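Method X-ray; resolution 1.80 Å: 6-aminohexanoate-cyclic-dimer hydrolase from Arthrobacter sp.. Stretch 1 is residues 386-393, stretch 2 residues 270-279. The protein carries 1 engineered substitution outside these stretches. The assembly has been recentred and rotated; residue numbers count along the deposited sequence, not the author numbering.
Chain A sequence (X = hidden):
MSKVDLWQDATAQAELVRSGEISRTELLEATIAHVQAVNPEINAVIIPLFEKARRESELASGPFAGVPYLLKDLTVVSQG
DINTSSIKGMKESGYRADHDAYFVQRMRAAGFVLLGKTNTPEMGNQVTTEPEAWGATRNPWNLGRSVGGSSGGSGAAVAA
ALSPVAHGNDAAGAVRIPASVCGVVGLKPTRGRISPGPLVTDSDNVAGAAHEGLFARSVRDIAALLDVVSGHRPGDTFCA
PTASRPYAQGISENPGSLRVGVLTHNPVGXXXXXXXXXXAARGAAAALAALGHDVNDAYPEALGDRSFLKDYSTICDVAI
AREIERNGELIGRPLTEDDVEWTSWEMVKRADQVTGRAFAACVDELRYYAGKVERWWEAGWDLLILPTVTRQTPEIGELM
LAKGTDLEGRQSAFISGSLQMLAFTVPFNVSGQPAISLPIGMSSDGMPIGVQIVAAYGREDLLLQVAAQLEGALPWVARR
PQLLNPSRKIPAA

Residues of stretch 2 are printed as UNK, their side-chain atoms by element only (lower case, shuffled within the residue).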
# COMPACT_ATOMS: atom_id res chain seq x y z
N LEU A 386 2.43 -7.23 15.11
CA LEU A 386 3.78 -7.58 14.69
C LEU A 386 4.37 -6.41 13.91
O LEU A 386 3.63 -5.55 13.42
CB LEU A 386 3.77 -8.84 13.82
CG LEU A 386 3.18 -8.75 12.40
CD1 LEU A 386 3.49 -10.04 11.66
CD2 LEU A 386 1.68 -8.50 12.46
N PRO A 387 5.71 -6.35 13.80
CA PRO A 387 6.32 -5.25 13.05
C PRO A 387 5.84 -5.30 11.60
O PRO A 387 5.56 -6.38 11.09
CB PRO A 387 7.82 -5.55 13.16
CG PRO A 387 7.93 -6.35 14.42
CD PRO A 387 6.72 -7.24 14.39
N THR A 388 5.74 -4.16 10.94
CA THR A 388 5.30 -4.17 9.55
C THR A 388 6.45 -4.71 8.69
O THR A 388 6.25 -5.57 7.84
CB THR A 388 4.89 -2.78 9.06
OG1 THR A 388 3.87 -2.26 9.91
CG2 THR A 388 4.35 -2.84 7.63
N VAL A 389 7.66 -4.20 8.93
CA VAL A 389 8.84 -4.66 8.20
C VAL A 389 9.81 -5.30 9.19
O VAL A 389 9.70 -5.08 10.40
CB VAL A 389 9.53 -3.52 7.42
CG1 VAL A 389 8.56 -2.93 6.41
CG2 VAL A 389 10.04 -2.45 8.37
N THR A 390 10.76 -6.09 8.69
CA THR A 390 11.68 -6.80 9.59
C THR A 390 13.12 -6.31 9.63
O THR A 390 13.95 -6.91 10.32
CB THR A 390 11.72 -8.29 9.24
OG1 THR A 390 12.50 -8.49 8.05
CG2 THR A 390 10.31 -8.82 9.00
N ARG A 391 13.41 -5.23 8.92
CA ARG A 391 14.76 -4.67 8.86
C ARG A 391 14.75 -3.16 8.83
O ARG A 391 13.71 -2.52 8.66
CB ARG A 391 15.46 -5.16 7.60
CG ARG A 391 14.69 -4.80 6.33
CD ARG A 391 15.56 -4.89 5.08
NE ARG A 391 16.64 -3.91 5.11
CZ ARG A 391 17.62 -3.87 4.22
NH1 ARG A 391 17.66 -4.75 3.23
NH2 ARG A 391 18.57 -2.94 4.32
N GLN A 392 15.94 -2.58 9.00
CA GLN A 392 16.11 -1.14 8.94
C GLN A 392 15.86 -0.76 7.48
O GLN A 392 15.97 -1.60 6.60
CB GLN A 392 17.54 -0.77 9.34
CG GLN A 392 17.89 -1.05 10.81
CD GLN A 392 17.30 -0.02 11.76
OE1 GLN A 392 17.42 1.18 11.53
NE2 GLN A 392 16.67 -0.49 12.83
N THR A 393 15.52 0.50 7.23
CA THR A 393 15.24 0.94 5.87
C THR A 393 16.50 0.97 5.00
O THR A 393 17.52 1.54 5.39
CB THR A 393 14.55 2.31 5.89
OG1 THR A 393 13.29 2.17 6.55
CG2 THR A 393 14.33 2.84 4.48
N UNK A 270 14.76 -17.84 9.26
CA UNK A 270 15.74 -17.69 8.19
C UNK A 270 16.49 -16.36 8.19
O UNK A 270 17.32 -16.09 7.31
o UNK A 270 13.66 -16.88 5.29
c UNK A 270 15.09 -17.97 6.82
o UNK A 270 13.27 -16.51 7.42
c UNK A 270 13.93 -17.05 6.50
N UNK A 271 16.21 -15.52 9.18
CA UNK A 271 16.89 -14.24 9.37
C UNK A 271 16.41 -13.69 10.71
O UNK A 271 15.33 -14.04 11.18
c UNK A 271 13.11 -12.96 6.83
c UNK A 271 16.63 -13.25 8.22
c UNK A 271 14.44 -13.32 6.98
c UNK A 271 12.51 -12.11 7.76
c UNK A 271 15.19 -12.85 8.06
c UNK A 271 13.25 -11.63 8.84
c UNK A 271 14.58 -12.00 8.98
N UNK A 272 17.22 -12.84 11.33
CA UNK A 272 16.85 -12.28 12.63
C UNK A 272 16.03 -11.01 12.50
O UNK A 272 16.39 -10.09 11.76
c UNK A 272 18.11 -12.01 13.45
N UNK A 273 14.92 -10.95 13.22
CA UNK A 273 14.09 -9.76 13.19
C UNK A 273 14.89 -8.62 13.82
O UNK A 273 15.46 -8.79 14.90
c UNK A 273 12.80 -9.99 13.98
c UNK A 273 11.90 -8.77 14.17
c UNK A 273 11.39 -8.29 12.81
c UNK A 273 10.73 -9.13 15.08
N UNK A 274 14.94 -7.49 13.14
CA UNK A 274 15.65 -6.32 13.65
C UNK A 274 15.11 -5.96 15.04
O UNK A 274 13.91 -5.80 15.21
o UNK A 274 15.34 -2.99 13.77
c UNK A 274 15.44 -5.13 12.72
o UNK A 274 17.32 -3.73 13.17
c UNK A 274 16.08 -3.86 13.25
N UNK A 275 16.00 -5.83 16.03
CA UNK A 275 15.62 -5.49 17.41
C UNK A 275 14.74 -4.25 17.57
O UNK A 275 13.84 -4.23 18.40
c UNK A 275 17.47 -5.94 15.90
c UNK A 275 17.89 -6.21 17.32
c UNK A 275 16.96 -5.34 18.12
N UNK A 276 15.02 -3.22 16.78
CA UNK A 276 14.24 -1.99 16.88
C UNK A 276 12.84 -2.18 16.33
O UNK A 276 11.89 -1.61 16.85
c UNK A 276 16.96 0.75 16.34
c UNK A 276 14.96 -0.83 16.17
o UNK A 276 16.58 1.31 15.29
c UNK A 276 16.38 -0.60 16.70
o UNK A 276 17.81 1.25 17.11
N UNK A 277 12.72 -2.98 15.27
CA UNK A 277 11.40 -3.27 14.71
C UNK A 277 10.60 -4.07 15.75
O UNK A 277 9.43 -3.80 15.99
c UNK A 277 11.52 -4.08 13.42
s UNK A 277 12.15 -3.12 12.04
N UNK A 278 11.26 -5.05 16.36
CA UNK A 278 10.61 -5.88 17.36
C UNK A 278 10.18 -5.06 18.58
O UNK A 278 9.08 -5.26 19.11
c UNK A 278 11.54 -7.00 17.80
N UNK A 279 11.03 -4.13 19.00
CA UNK A 279 10.73 -3.30 20.17
C UNK A 279 9.53 -2.38 19.95
O UNK A 279 8.79 -2.09 20.89
c UNK A 279 11.96 -2.48 20.56
O HOH W 1 17.29 -7.46 10.19
O HOH W 2 19.09 2.58 13.64

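Position 270 carries two carbons, the second bearing two oxygens, and reaches nothing on stretch 1: a short carboxylate, Asp-270. Position 271 has one carbon followed by a ring of six carbons with no heteroatom, one of them 3.3 Å from Thr-390 OG1, which makes it Phe-271. Its ring comes obliquely to Thr-390, and the near atom is CE1.

A single carbon at position 272, directed away from stretch 1, identifies Ala-272. Its carbonyl is the useful part: water 1 donates to Ala-272 O (3.2 Å) and, weakly, to Thr-390 O (3.4 Å).

Position 273 shows four carbons forked at the second, with its ends near Thr-390 and Pro-387, the pattern of Leu-273. Its CA-to-CB bond runs sideways, yet the end of the side chain comes nearer: CD1 lies 3.6 Å from Thr-390 CA, and CD2 lies 4.0 Å from Pro-387 CG.

Position 274 has two carbons, the second carrying two oxygens, and points toward stretch 1, where those oxygens meet the amide nitrogen of Gln-392. This is Asp-274. Gln-392 NE2 donates to OD2 of Asp-274 at 3.0 Å and weakly to its OD1 at 3.3 Å. The same OD2 caps the helix that follows, accepting from the backbone N of 277 at 3.0 Å and, weakly, from that of 276, also at 3.0 Å. The backbone adds a nearly straight bond, Asp-274 N to Thr-390 O, 3.0 Å.

At position 275 three carbons close a ring onto the backbone nitrogen, so it is Pro-275, which opens the helix facing away from stretch 1. Position 276 has three carbons, the third with two oxygens, one of them 3.0 Å from Gln-392 NE2: Glu-276, whose OE1 accepts from that nitrogen.

One carbon and then a sulfur 3.5 Å from Val-389 O, directed toward stretch 1, mark position 277 as Cys-277. Its CB packs 4.0 Å from Pro-387 CB. Positions 278 and 279 each have one carbon pointing away, hence Ala-278 and Ala-279; the CA of Ala-278 still lies 4.0 Å from Pro-387 CG.

The contact works by giving the helix start two jobs. Asp-274 ties its backbone to Thr-390 while its carboxylate both caps the helix and receives Gln-392, whose amide nitrogen also reaches Glu-276. Beside this polar cluster, Leu-273 and Cys-277 pack against Pro-387. The design rule is economical: one backbone hydrogen bond joins the two stretches, a shared carboxylate couples capping to docking, and compact apolar groups fill the adjoining space.

Stretch 2 (270-279) DFALDPECAA
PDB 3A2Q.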